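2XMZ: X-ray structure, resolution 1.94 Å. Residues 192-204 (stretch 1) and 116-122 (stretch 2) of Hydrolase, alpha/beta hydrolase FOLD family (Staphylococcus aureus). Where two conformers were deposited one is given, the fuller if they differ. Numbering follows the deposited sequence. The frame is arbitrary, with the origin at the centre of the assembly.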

# COMPACT_ATOMS: atom_id res chain seq x y z
N GLY A 192 1.23 -7.54 -10.01
CA GLY A 192 0.93 -6.29 -10.68
C GLY A 192 -0.57 -6.16 -10.86
O GLY A 192 -1.32 -7.16 -10.82
N THR A 193 -1.00 -4.93 -11.09
CA THR A 193 -2.42 -4.60 -11.17
C THR A 193 -3.11 -5.37 -12.27
O THR A 193 -4.28 -5.74 -12.13
CB THR A 193 -2.63 -3.09 -11.32
OG1 THR A 193 -2.05 -2.46 -10.17
CG2 THR A 193 -4.15 -2.75 -11.38
N GLY A 194 -2.37 -5.66 -13.33
CA GLY A 194 -2.88 -6.41 -14.46
C GLY A 194 -3.15 -7.86 -14.10
O GLY A 194 -3.97 -8.50 -14.74
N GLN A 195 -2.47 -8.38 -13.08
CA GLN A 195 -2.69 -9.74 -12.60
C GLN A 195 -3.79 -9.84 -11.55
O GLN A 195 -4.32 -10.93 -11.30
CB GLN A 195 -1.41 -10.34 -11.97
CG GLN A 195 -0.17 -10.26 -12.86
CD GLN A 195 -0.31 -10.99 -14.16
OE1 GLN A 195 0.30 -10.59 -15.18
NE2 GLN A 195 -1.11 -12.05 -14.17
N MET A 196 -4.11 -8.71 -10.92
CA MET A 196 -5.03 -8.70 -9.80
C MET A 196 -6.45 -8.96 -10.27
O MET A 196 -6.86 -8.40 -11.30
CB MET A 196 -4.96 -7.34 -9.15
CG MET A 196 -5.75 -7.18 -7.88
SD MET A 196 -5.52 -5.44 -7.49
CE MET A 196 -6.71 -5.31 -6.17
N PRO A 197 -7.22 -9.79 -9.54
CA PRO A 197 -8.63 -9.89 -9.90
C PRO A 197 -9.32 -8.54 -9.72
O PRO A 197 -8.92 -7.72 -8.89
CB PRO A 197 -9.19 -10.90 -8.89
CG PRO A 197 -7.99 -11.62 -8.34
CD PRO A 197 -6.93 -10.56 -8.32
N ASN A 198 -10.35 -8.32 -10.53
CA ASN A 198 -11.19 -7.13 -10.44
C ASN A 198 -12.01 -7.20 -9.15
O ASN A 198 -13.03 -7.90 -9.09
CB ASN A 198 -12.12 -7.07 -11.66
CG ASN A 198 -13.25 -6.07 -11.50
OD1 ASN A 198 -13.14 -5.11 -10.75
ND2 ASN A 198 -14.35 -6.30 -12.21
N LEU A 199 -11.59 -6.45 -8.13
CA LEU A 199 -12.26 -6.50 -6.81
C LEU A 199 -13.41 -5.50 -6.68
O LEU A 199 -14.05 -5.39 -5.62
CB LEU A 199 -11.24 -6.30 -5.68
CG LEU A 199 -10.13 -7.35 -5.55
CD1 LEU A 199 -9.23 -6.95 -4.38
CD2 LEU A 199 -10.69 -8.74 -5.33
N TRP A 200 -13.68 -4.77 -7.77
CA TRP A 200 -14.75 -3.78 -7.79
C TRP A 200 -16.10 -4.34 -7.32
O TRP A 200 -16.74 -3.74 -6.46
CB TRP A 200 -14.86 -3.12 -9.18
CG TRP A 200 -13.79 -2.08 -9.40
CD1 TRP A 200 -12.62 -2.24 -10.10
CD2 TRP A 200 -13.77 -0.74 -8.90
NE1 TRP A 200 -11.90 -1.07 -10.09
CE2 TRP A 200 -12.57 -0.13 -9.35
CE3 TRP A 200 -14.65 0.02 -8.10
CZ2 TRP A 200 -12.24 1.19 -9.04
CZ3 TRP A 200 -14.31 1.33 -7.79
CH2 TRP A 200 -13.13 1.90 -8.27
N PRO A 201 -16.53 -5.51 -7.85
CA PRO A 201 -17.82 -6.08 -7.42
C PRO A 201 -17.83 -6.71 -6.01
O PRO A 201 -18.90 -7.04 -5.51
CB PRO A 201 -18.13 -7.12 -8.50
CG PRO A 201 -16.82 -7.50 -9.06
CD PRO A 201 -15.91 -6.31 -8.93
N ARG A 202 -16.67 -6.85 -5.38
CA ARG A 202 -16.55 -7.41 -4.03
C ARG A 202 -16.34 -6.32 -2.96
O ARG A 202 -16.27 -6.63 -1.79
CB ARG A 202 -15.41 -8.45 -3.96
CG ARG A 202 -15.70 -9.78 -4.71
CD ARG A 202 -15.08 -10.98 -3.95
NE ARG A 202 -15.12 -12.24 -4.70
CZ ARG A 202 -16.14 -13.10 -4.71
NH1 ARG A 202 -16.05 -14.22 -5.43
NH2 ARG A 202 -17.25 -12.86 -4.01
N LEU A 203 -16.23 -5.05 -3.37
CA LEU A 203 -16.07 -3.94 -2.40
C LEU A 203 -17.21 -3.84 -1.39
O LEU A 203 -16.99 -3.45 -0.24
CB LEU A 203 -15.93 -2.59 -3.12
CG LEU A 203 -14.66 -2.38 -3.94
CD1 LEU A 203 -14.63 -0.96 -4.49
CD2 LEU A 203 -13.39 -2.71 -3.10
N LYS A 204 -18.43 -4.15 -1.84
CA LYS A 204 -19.59 -4.15 -0.98
C LYS A 204 -19.52 -5.20 0.13
O LYS A 204 -20.24 -5.11 1.10
CB LYS A 204 -20.91 -4.29 -1.78
CG LYS A 204 -21.05 -5.58 -2.56
CD LYS A 204 -22.35 -5.54 -3.37
CE LYS A 204 -22.22 -6.29 -4.66
NZ LYS A 204 -21.97 -7.73 -4.43
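Stretch 2 116-122: TSPGIKE

Two irregular segments can pack closely without sharing a strand or helix; here backbone carbonyls and one aromatic ring make the main contacts. Stretch 2, which has no regular secondary structure, illustrates this against stretch 1, a loop or turn apart from T193 to Q195, whose phi/psi are helical but lack the regular bonds. Its chain comes nearest where P118 CA lies 4.9 Å from L199 CA and G119 CA 5.1 Å from N198 CA, so the pairing runs antiparallel at this point.

Two direct hydrogen bonds use consecutive carbonyls: L199 N donates to P118 O at 2.9 Å, and W200 NE1 to G119 O at 2.7 Å. A water adds a third link, accepting from I120 N (2.7 Å) and donating to T193 O (2.7 Å) and M196 O (2.8 Å).

The W200 indole is sandwiched. P118 covers one face, its CD 3.3 Å from W200 CZ2; K121 CE lies over the opposite face, 4.3 Å from the centroid of the W200 five-membered ring, and K121 CG touches W200 CD1 at 3.3 Å. G119 O meets the ring at its edge, where the indole N-H can reach it.

Apolar contacts extend the packing: P118 CG lies 3.7 Å from L203 CD1, and I120 CD1 lies 3.7 Å from T193 CG2. At G119 (phi 96°, psi -165°) a CB would be jammed against the carbonyl O of P118, which alone calls for glycine, and would also crowd P197 O and M196 SD.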

# COMPACT_ATOMS: atom_id res chain seq x y z
N THR A 116 -5.06 4.09 -3.81
CA THR A 116 -5.04 2.72 -4.32
C THR A 116 -6.25 2.46 -5.23
O THR A 116 -7.07 3.37 -5.48
CB THR A 116 -4.95 1.70 -3.16
OG1 THR A 116 -4.57 0.40 -3.65
CG2 THR A 116 -6.27 1.58 -2.35
N SER A 117 -6.37 1.22 -5.67
CA SER A 117 -7.52 0.81 -6.46
C SER A 117 -7.82 -0.67 -6.25
O SER A 117 -6.94 -1.43 -5.78
CB SER A 117 -7.29 1.09 -7.95
OG SER A 117 -6.55 0.04 -8.51
N PRO A 118 -9.06 -1.09 -6.55
CA PRO A 118 -9.45 -2.47 -6.42
C PRO A 118 -9.14 -3.25 -7.71
O PRO A 118 -9.68 -4.32 -7.93
CB PRO A 118 -10.97 -2.40 -6.18
CG PRO A 118 -11.32 -0.96 -6.22
CD PRO A 118 -10.21 -0.26 -6.92
N GLY A 119 -8.26 -2.69 -8.53
CA GLY A 119 -7.85 -3.30 -9.77
C GLY A 119 -8.64 -2.75 -10.93
O GLY A 119 -9.34 -1.74 -10.82
N ILE A 120 -8.55 -3.46 -12.05
CA ILE A 120 -9.07 -2.97 -13.30
C ILE A 120 -10.31 -3.78 -13.66
O ILE A 120 -10.28 -5.02 -13.63
CB ILE A 120 -7.95 -2.97 -14.38
CG1 ILE A 120 -6.83 -2.01 -13.96
CG2 ILE A 120 -8.49 -2.62 -15.76
CD1 ILE A 120 -5.59 -2.10 -14.75
N LYS A 121 -11.40 -3.07 -13.95
CA LYS A 121 -12.69 -3.69 -14.23
C LYS A 121 -12.73 -4.46 -15.55
O LYS A 121 -13.10 -5.64 -15.58
CB LYS A 121 -13.78 -2.63 -14.29
CG LYS A 121 -14.33 -2.18 -12.97
CD LYS A 121 -15.77 -1.72 -13.24
CE LYS A 121 -16.17 -0.63 -12.30
NZ LYS A 121 -17.41 0.04 -12.80
N GLU A 122 -12.39 -3.80 -16.64
CA GLU A 122 -12.62 -4.40 -17.94
C GLU A 122 -11.40 -5.18 -18.43
O GLU A 122 -10.27 -4.72 -18.30
CB GLU A 122 -13.09 -3.35 -18.95
CG GLU A 122 -14.20 -2.42 -18.41
CD GLU A 122 -15.49 -3.13 -18.00
OE1 GLU A 122 -15.76 -4.24 -18.49
OE2 GLU A 122 -16.23 -2.56 -17.17
O HOH W 1 -7.00 -5.73 -12.13